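Long-range contacts in CrmK (Actinoalloteichus sp. WH1-2216-6, PDB 5I1V), which is a flavoenzyme with covalently bound FAD, probably an oxygen-dependent oxidase, involved in recycling shunt products in caerulomycin biosynthesis: residues V117-G122 against G146-Y151; W230-L235 against G276-H281. One frame throughout, in Å; residues are numbered along the deposited sequence. Where two conformers were deposited one is given.

Contact 1 of 2, residues V117-G122 against G146-Y151. With FAD (flavin-adenine dinucleotide), chain E.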
loop_
_atom_site.group_PDB
_atom_site.type_symbol
_atom_site.label_atom_id
_atom_site.label_comp_id
_atom_site.label_asym_id
_atom_site.label_seq_id
_atom_site.Cartn_x
_atom_site.Cartn_y
_atom_site.Cartn_z
ATOM N N VAL A 117 20.489 1.404 2.231
ATOM C CA VAL A 117 20.807 0.569 1.060
ATOM C C VAL A 117 19.507 0.119 0.332
ATOM O O VAL A 117 18.387 0.284 0.829
ATOM C CB VAL A 117 21.708 -0.650 1.492
ATOM C CG1 VAL A 117 22.863 -0.213 2.339
ATOM C CG2 VAL A 117 20.972 -1.700 2.301
ATOM N N THR A 118 19.658 -0.464 -0.849
ATOM C CA THR A 118 18.587 -1.044 -1.539
ATOM C C THR A 118 19.106 -2.198 -2.443
ATOM O O THR A 118 20.299 -2.369 -2.575
ATOM C CB THR A 118 17.865 0.019 -2.359
ATOM O OG1 THR A 118 16.552 -0.450 -2.678
ATOM C CG2 THR A 118 18.584 0.338 -3.606
ATOM N N PHE A 119 18.193 -2.931 -3.080
ATOM C CA PHE A 119 18.563 -3.787 -4.226
ATOM C C PHE A 119 17.526 -3.581 -5.339
ATOM O O PHE A 119 16.435 -3.109 -5.082
ATOM C CB PHE A 119 18.658 -5.232 -3.805
ATOM C CG PHE A 119 17.340 -5.811 -3.430
ATOM C CD1 PHE A 119 16.792 -5.544 -2.208
ATOM C CD2 PHE A 119 16.642 -6.609 -4.300
ATOM C CE1 PHE A 119 15.563 -6.071 -1.863
ATOM C CE2 PHE A 119 15.407 -7.150 -3.958
ATOM C CZ PHE A 119 14.864 -6.869 -2.745
ATOM N N PRO A 120 17.883 -3.899 -6.597
ATOM C CA PRO A 120 17.017 -3.536 -7.724
ATOM C C PRO A 120 15.885 -4.520 -7.981
ATOM O O PRO A 120 15.991 -5.359 -8.866
ATOM C CB PRO A 120 17.994 -3.523 -8.885
ATOM C CG PRO A 120 19.009 -4.548 -8.515
ATOM C CD PRO A 120 19.194 -4.389 -7.040
ATOM N N GLY A 121 14.806 -4.418 -7.230
ATOM C CA GLY A 121 13.697 -5.325 -7.380
ATOM C C GLY A 121 12.600 -4.502 -8.034
ATOM O O GLY A 121 12.826 -3.381 -8.454
ATOM N N GLY A 122 11.405 -5.025 -8.069
ATOM C CA GLY A 122 10.352 -4.390 -8.858
ATOM C C GLY A 122 9.635 -3.245 -8.185
ATOM O O GLY A 122 9.882 -2.925 -7.012
ATOM N N GLY A 146 21.630 -3.698 -11.874
ATOM C CA GLY A 146 21.394 -5.045 -12.288
ATOM C C GLY A 146 20.069 -5.647 -11.817
ATOM O O GLY A 146 19.089 -4.926 -11.567
ATOM N N LEU A 147 20.062 -6.971 -11.678
ATOM C CA LEU A 147 18.885 -7.713 -11.245
ATOM C C LEU A 147 18.995 -8.074 -9.794
ATOM O O LEU A 147 20.098 -8.132 -9.236
ATOM C CB LEU A 147 18.735 -8.979 -12.067
ATOM C CG LEU A 147 18.661 -8.741 -13.557
ATOM C CD1 LEU A 147 18.541 -10.054 -14.302
ATOM C CD2 LEU A 147 17.487 -7.862 -13.947
ATOM N N THR A 148 17.857 -8.397 -9.184
ATOM C CA THR A 148 17.867 -8.879 -7.820
ATOM C C THR A 148 18.814 -10.063 -7.660
ATOM O O THR A 148 19.544 -10.167 -6.678
ATOM C CB THR A 148 16.484 -9.334 -7.364
ATOM O OG1 THR A 148 15.971 -10.315 -8.288
ATOM C CG2 THR A 148 15.535 -8.242 -7.379
ATOM N N VAL A 149 18.807 -10.965 -8.615
ATOM C CA VAL A 149 19.625 -12.160 -8.502
ATOM C C VAL A 149 21.138 -11.878 -8.602
ATOM O O VAL A 149 21.951 -12.692 -8.159
ATOM C CB VAL A 149 19.212 -13.251 -9.482
ATOM C CG1 VAL A 149 17.762 -13.672 -9.238
ATOM C CG2 VAL A 149 19.466 -12.852 -10.924
ATOM N N ASP A 150 21.528 -10.702 -9.068
ATOM C CA ASP A 150 22.931 -10.272 -8.954
ATOM C C ASP A 150 23.439 -10.007 -7.521
ATOM O O ASP A 150 24.625 -9.800 -7.332
ATOM C CB ASP A 150 23.191 -9.078 -9.879
ATOM C CG ASP A 150 22.918 -9.425 -11.353
ATOM O OD1 ASP A 150 23.237 -10.580 -11.686
ATOM O OD2 ASP A 150 22.369 -8.596 -12.168
ATOM N N TYR A 151 22.541 -10.047 -6.539
ATOM C CA TYR A 151 22.856 -9.883 -5.139
ATOM C C TYR A 151 22.507 -11.097 -4.314
ATOM O O TYR A 151 22.431 -10.981 -3.064
ATOM C CB TYR A 151 22.060 -8.665 -4.613
ATOM C CG TYR A 151 22.461 -7.459 -5.387
ATOM C CD1 TYR A 151 21.797 -7.113 -6.579
ATOM C CD2 TYR A 151 23.563 -6.726 -5.010
ATOM C CE1 TYR A 151 22.221 -6.022 -7.325
ATOM C CE2 TYR A 151 24.005 -5.652 -5.758
ATOM C CZ TYR A 151 23.346 -5.305 -6.905
ATOM O OH TYR A 151 23.815 -4.202 -7.630
HETATM P PA FAD E . 2.964 -16.060 -5.639
HETATM O O1A FAD E . 1.681 -16.006 -6.430
HETATM O O2A FAD E . 2.812 -16.289 -4.164
HETATM O O5B FAD E . 3.935 -17.128 -6.257
HETATM C C5B FAD E . 4.438 -17.040 -7.586
HETATM C C4B FAD E . 4.981 -18.413 -8.006
HETATM O O4B FAD E . 6.150 -18.660 -7.200
HETATM C C3B FAD E . 4.101 -19.623 -7.776
HETATM O O3B FAD E . 4.485 -20.633 -8.691
HETATM C C2B FAD E . 4.471 -20.067 -6.388
HETATM O O2B FAD E . 4.055 -21.372 -5.972
HETATM C C1B FAD E . 5.979 -19.786 -6.372
HETATM N N9A FAD E . 6.458 -19.405 -5.020
HETATM C C8A FAD E . 5.993 -18.433 -4.176
HETATM N N7A FAD E . 6.653 -18.501 -2.974
HETATM C C5A FAD E . 7.509 -19.494 -3.092
HETATM C C6A FAD E . 8.497 -20.037 -2.194
HETATM N N6A FAD E . 8.626 -19.451 -1.019
HETATM N N1A FAD E . 9.211 -21.081 -2.629
HETATM C C2A FAD E . 9.013 -21.651 -3.837
HETATM N N3A FAD E . 8.146 -21.161 -4.760
HETATM C C4A FAD E . 7.359 -20.128 -4.367
HETATM N N1 FAD E . 8.258 -8.611 -11.353
HETATM C C2 FAD E . 9.377 -7.887 -11.593
HETATM O O2 FAD E . 10.443 -8.460 -11.849
HETATM N N3 FAD E . 9.399 -6.537 -11.565
HETATM C C4 FAD E . 8.331 -5.781 -11.342
HETATM O O4 FAD E . 8.416 -4.536 -11.291
HETATM C C4X FAD E . 7.076 -6.463 -11.060
HETATM N N5 FAD E . 5.939 -5.756 -10.819
HETATM C C5X FAD E . 4.830 -6.422 -10.460
HETATM C C6 FAD E . 3.700 -5.715 -10.051
HETATM C C7 FAD E . 2.508 -6.336 -9.678
HETATM C C7M FAD E . 1.311 -5.487 -9.232
HETATM C C8 FAD E . 2.486 -7.813 -9.728
HETATM C C8M FAD E . 1.244 -8.583 -9.371
HETATM C C9 FAD E . 3.602 -8.550 -10.141
HETATM C C9A FAD E . 4.782 -7.905 -10.506
HETATM N N10 FAD E . 5.921 -8.614 -10.904
HETATM C C10 FAD E . 7.097 -7.926 -11.143
HETATM C "C1'" FAD E . 5.872 -10.044 -11.207
HETATM C "C2'" FAD E . 6.272 -10.850 -10.014
HETATM O "O2'" FAD E . 7.683 -10.860 -9.929
HETATM C "C3'" FAD E . 5.725 -12.238 -10.051
HETATM O "O3'" FAD E . 4.275 -12.162 -10.130
HETATM C "C4'" FAD E . 6.192 -13.061 -8.831
HETATM O "O4'" FAD E . 6.209 -14.434 -9.224
HETATM C "C5'" FAD E . 5.272 -12.838 -7.648
HETATM O "O5'" FAD E . 5.803 -13.549 -6.530
HETATM P P FAD E . 4.807 -13.752 -5.312
HETATM O O1P FAD E . 4.172 -12.463 -4.940
HETATM O O2P FAD E . 5.489 -14.542 -4.239
HETATM O O3P FAD E . 3.665 -14.678 -5.994
#

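Contact 2 of 2, residues W230-L235 against G276-H281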
loop_
_atom_site.group_PDB
_atom_site.type_symbol
_atom_site.label_atom_id
_atom_site.label_comp_id
_atom_site.label_asym_id
_atom_site.label_seq_id
_atom_site.Cartn_x
_atom_site.Cartn_y
_atom_site.Cartn_z
ATOM N N TRP A 230 -0.174 12.031 -23.292
ATOM C CA TRP A 230 -0.590 12.484 -24.616
ATOM C C TRP A 230 -2.066 12.140 -24.783
ATOM O O TRP A 230 -2.468 11.015 -24.557
ATOM C CB TRP A 230 0.191 11.784 -25.725
ATOM C CG TRP A 230 1.631 12.062 -25.813
ATOM C CD1 TRP A 230 2.241 12.911 -26.688
ATOM C CD2 TRP A 230 2.672 11.448 -25.044
ATOM N NE1 TRP A 230 3.596 12.892 -26.493
ATOM C CE2 TRP A 230 3.890 11.999 -25.488
ATOM C CE3 TRP A 230 2.685 10.516 -23.985
ATOM C CZ2 TRP A 230 5.132 11.634 -24.933
ATOM C CZ3 TRP A 230 3.907 10.132 -23.456
ATOM C CH2 TRP A 230 5.123 10.691 -23.940
ATOM N N SER A 231 -2.887 13.100 -25.203
ATOM C CA SER A 231 -4.328 12.857 -25.236
ATOM C C SER A 231 -4.676 11.938 -26.389
ATOM O O SER A 231 -4.266 12.188 -27.536
ATOM C CB SER A 231 -5.113 14.186 -25.344
ATOM O OG SER A 231 -6.486 13.910 -25.612
ATOM N N TRP A 232 -5.468 10.900 -26.115
ATOM C CA TRP A 232 -5.980 10.049 -27.168
ATOM C C TRP A 232 -6.899 10.850 -28.153
ATOM O O TRP A 232 -6.967 10.534 -29.334
ATOM C CB TRP A 232 -6.781 8.867 -26.610
ATOM C CG TRP A 232 -5.980 7.610 -26.610
ATOM C CD1 TRP A 232 -5.405 6.984 -25.517
ATOM C CD2 TRP A 232 -5.634 6.821 -27.753
ATOM N NE1 TRP A 232 -4.732 5.870 -25.932
ATOM C CE2 TRP A 232 -4.854 5.741 -27.289
ATOM C CE3 TRP A 232 -5.913 6.916 -29.126
ATOM C CZ2 TRP A 232 -4.351 4.766 -28.141
ATOM C CZ3 TRP A 232 -5.413 5.934 -29.989
ATOM C CH2 TRP A 232 -4.641 4.869 -29.484
ATOM N N ALA A 233 -7.588 11.846 -27.635
ATOM C CA ALA A 233 -8.502 12.663 -28.470
ATOM C C ALA A 233 -7.739 13.384 -29.582
ATOM O O ALA A 233 -8.341 13.840 -30.565
ATOM C CB ALA A 233 -9.219 13.670 -27.594
ATOM N N GLU A 234 -6.424 13.532 -29.401
ATOM C CA GLU A 234 -5.596 14.274 -30.327
ATOM C C GLU A 234 -4.656 13.394 -31.119
ATOM O O GLU A 234 -3.876 13.891 -31.885
ATOM C CB GLU A 234 -4.784 15.324 -29.575
ATOM C CG GLU A 234 -5.602 16.489 -29.094
ATOM C CD GLU A 234 -5.220 16.970 -27.708
ATOM O OE1 GLU A 234 -4.013 17.088 -27.373
ATOM O OE2 GLU A 234 -6.164 17.256 -26.938
ATOM N N LEU A 235 -4.751 12.092 -30.953
ATOM C CA LEU A 235 -3.764 11.168 -31.474
ATOM C C LEU A 235 -4.211 10.604 -32.812
ATOM O O LEU A 235 -5.390 10.289 -32.987
ATOM C CB LEU A 235 -3.607 10.035 -30.446
ATOM C CG LEU A 235 -2.470 9.036 -30.512
ATOM C CD1 LEU A 235 -1.120 9.739 -30.589
ATOM C CD2 LEU A 235 -2.564 8.168 -29.270
ATOM N N GLY A 276 -8.193 7.312 -22.421
ATOM C CA GLY A 276 -8.107 8.762 -22.671
ATOM C C GLY A 276 -6.720 9.357 -22.889
ATOM O O GLY A 276 -6.622 10.494 -23.322
ATOM N N HIS A 277 -5.642 8.605 -22.626
ATOM C CA HIS A 277 -4.297 9.119 -22.819
ATOM C C HIS A 277 -3.241 7.994 -22.903
ATOM O O HIS A 277 -3.525 6.863 -22.542
ATOM C CB HIS A 277 -3.966 10.137 -21.723
ATOM C CG HIS A 277 -3.809 9.536 -20.368
ATOM N ND1 HIS A 277 -4.804 8.813 -19.748
ATOM C CD2 HIS A 277 -2.757 9.537 -19.514
ATOM C CE1 HIS A 277 -4.361 8.373 -18.581
ATOM N NE2 HIS A 277 -3.122 8.798 -18.419
ATOM N N LEU A 278 -2.087 8.298 -23.482
ATOM C CA LEU A 278 -0.844 7.520 -23.298
ATOM C C LEU A 278 -0.106 8.201 -22.173
ATOM O O LEU A 278 -0.295 9.378 -21.970
ATOM C CB LEU A 278 0.058 7.589 -24.517
ATOM C CG LEU A 278 -0.122 6.742 -25.783
ATOM C CD1 LEU A 278 -1.409 5.991 -25.902
ATOM C CD2 LEU A 278 0.121 7.553 -27.037
ATOM N N ALA A 279 0.722 7.466 -21.406
ATOM C CA ALA A 279 1.351 8.060 -20.254
ATOM C C ALA A 279 2.807 7.603 -20.219
ATOM O O ALA A 279 3.119 6.506 -20.638
ATOM C CB ALA A 279 0.635 7.622 -18.984
ATOM N N MET A 280 3.704 8.463 -19.788
ATOM C CA MET A 280 5.067 8.034 -19.561
ATOM C C MET A 280 5.595 8.620 -18.276
ATOM O O MET A 280 5.266 9.756 -17.928
ATOM C CB MET A 280 5.966 8.411 -20.727
ATOM C CG MET A 280 7.446 8.218 -20.413
ATOM S SD MET A 280 8.450 8.734 -21.784
ATOM C CE MET A 280 8.549 10.463 -21.377
ATOM N N HIS A 281 6.387 7.820 -17.556
ATOM C CA HIS A 281 7.171 8.386 -16.474
ATOM C C HIS A 281 8.645 8.136 -16.728
ATOM O O HIS A 281 9.046 7.116 -17.281
ATOM C CB HIS A 281 6.741 7.885 -15.094
ATOM C CG HIS A 281 6.811 6.406 -14.939
ATOM N ND1 HIS A 281 5.707 5.598 -15.076
ATOM C CD2 HIS A 281 7.853 5.583 -14.686
ATOM C CE1 HIS A 281 6.060 4.339 -14.893
ATOM N NE2 HIS A 281 7.356 4.302 -14.647
#

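Contact 1 of 2, residues V117-G122 against G146-Y151
The F119 ring meets T148 at its edge: methyl CG2 lies near the ring plane, 3.6 Å from CE2. I107 and L111 of helix 104-115 also touch the F119 side chain. The Y151 ring has T148 O at its edge, in plane; the same oxygen accepts the bond from Y151 N. P120 CD comes in obliquely, 3.5 Å from Y151 CE1. Y151 OH is hydrogen-bonded to L145 O. P120 is the central residue of an inverse gamma turn. Its CG lies 3.1 Å from G146 O, which also accepts a bond from S142 OG. T148 CG2 sits 3.4 Å from G121 CA and 3.3 Å from P120 O. T148 OG1 is hydrogen-bonded to G137 O. L147 N donates a nearly straight bond (173°) to D150 OD2, from above the carboxylate plane, and D150 OD1 forms a salt bridge with R396 NH2. G122 runs on to the flavin, its CA 3.1 Å from FAD O4. With this backbone, a CB on G122 would clash with FAD C4. No hydrogen bond joins the two segments; they meet by van der Waals contact, partly against carbonyl oxygens, in a buried region that leads to the flavin.

Contact 2 of 2, residues W230-L235 against G276-H281
L278 is the apolar centre, with CG anti to its carbonyl carbon (chi1 -81°). Its two methyls, set by an eclipsed chi2 of 11°, have different nearest partners. CD2 meets L235 CD2 at 3.5 Å. L278 CD1 lies obliquely against the indole, 3.7 Å from W232 CE2 and close to NE1, whose hydrogen bond goes to F271 O. L235 CD2 also covers one face of the W232 indole, offset toward the rim. W230 projects from the same sheet face as L278 and sets its six-membered ring edge against M280 CB, 3.8 Å from CZ3. W232 CD1 lies 3.3 Å from H277 N. An alanine at W232 would remove the indole and its bond to F271 O, and would probably loosen the packing around L278 and L235. Outward, W230 and L278 form an antiparallel hydrogen-bonded pair. L278 N reaches W230 O in the carbonyl plane at 2.9 Å; W230 N meets L278 O from above its plane. S231 and H277 follow as a non-hydrogen-bonded pair. At the polar edge W232 N gives G276 O a bond of 3.0 Å, past the strand end. Backbone bonds thus set the register, while W230, L278 and M280 pack on the face that meets helices 237-253 and 291-303.

In the fold
From the N terminus, the chain passes helix 104-115 and enters contact 1 at 117-122. Helices 129-132 and 142-145 follow, and 146-151 closes this loop of 23 intervening residues just before strand 152-160. Contact 2 opens later, at the end of strand 222-231. The chain then makes helix 237-253 and strand 265-271 before strand 277-285 returns to close it. The two loops neither nest nor cross; they lie in series, and contact 1 and contact 2 do not touch. Contact 1 ties the loop after helix 104-115 to the loop between helix 142-145 and strand 152-160, with G122 in the flavin pocket. Contact 2 joins neighbouring strands of the large antiparallel sheet, away from the annotated sites.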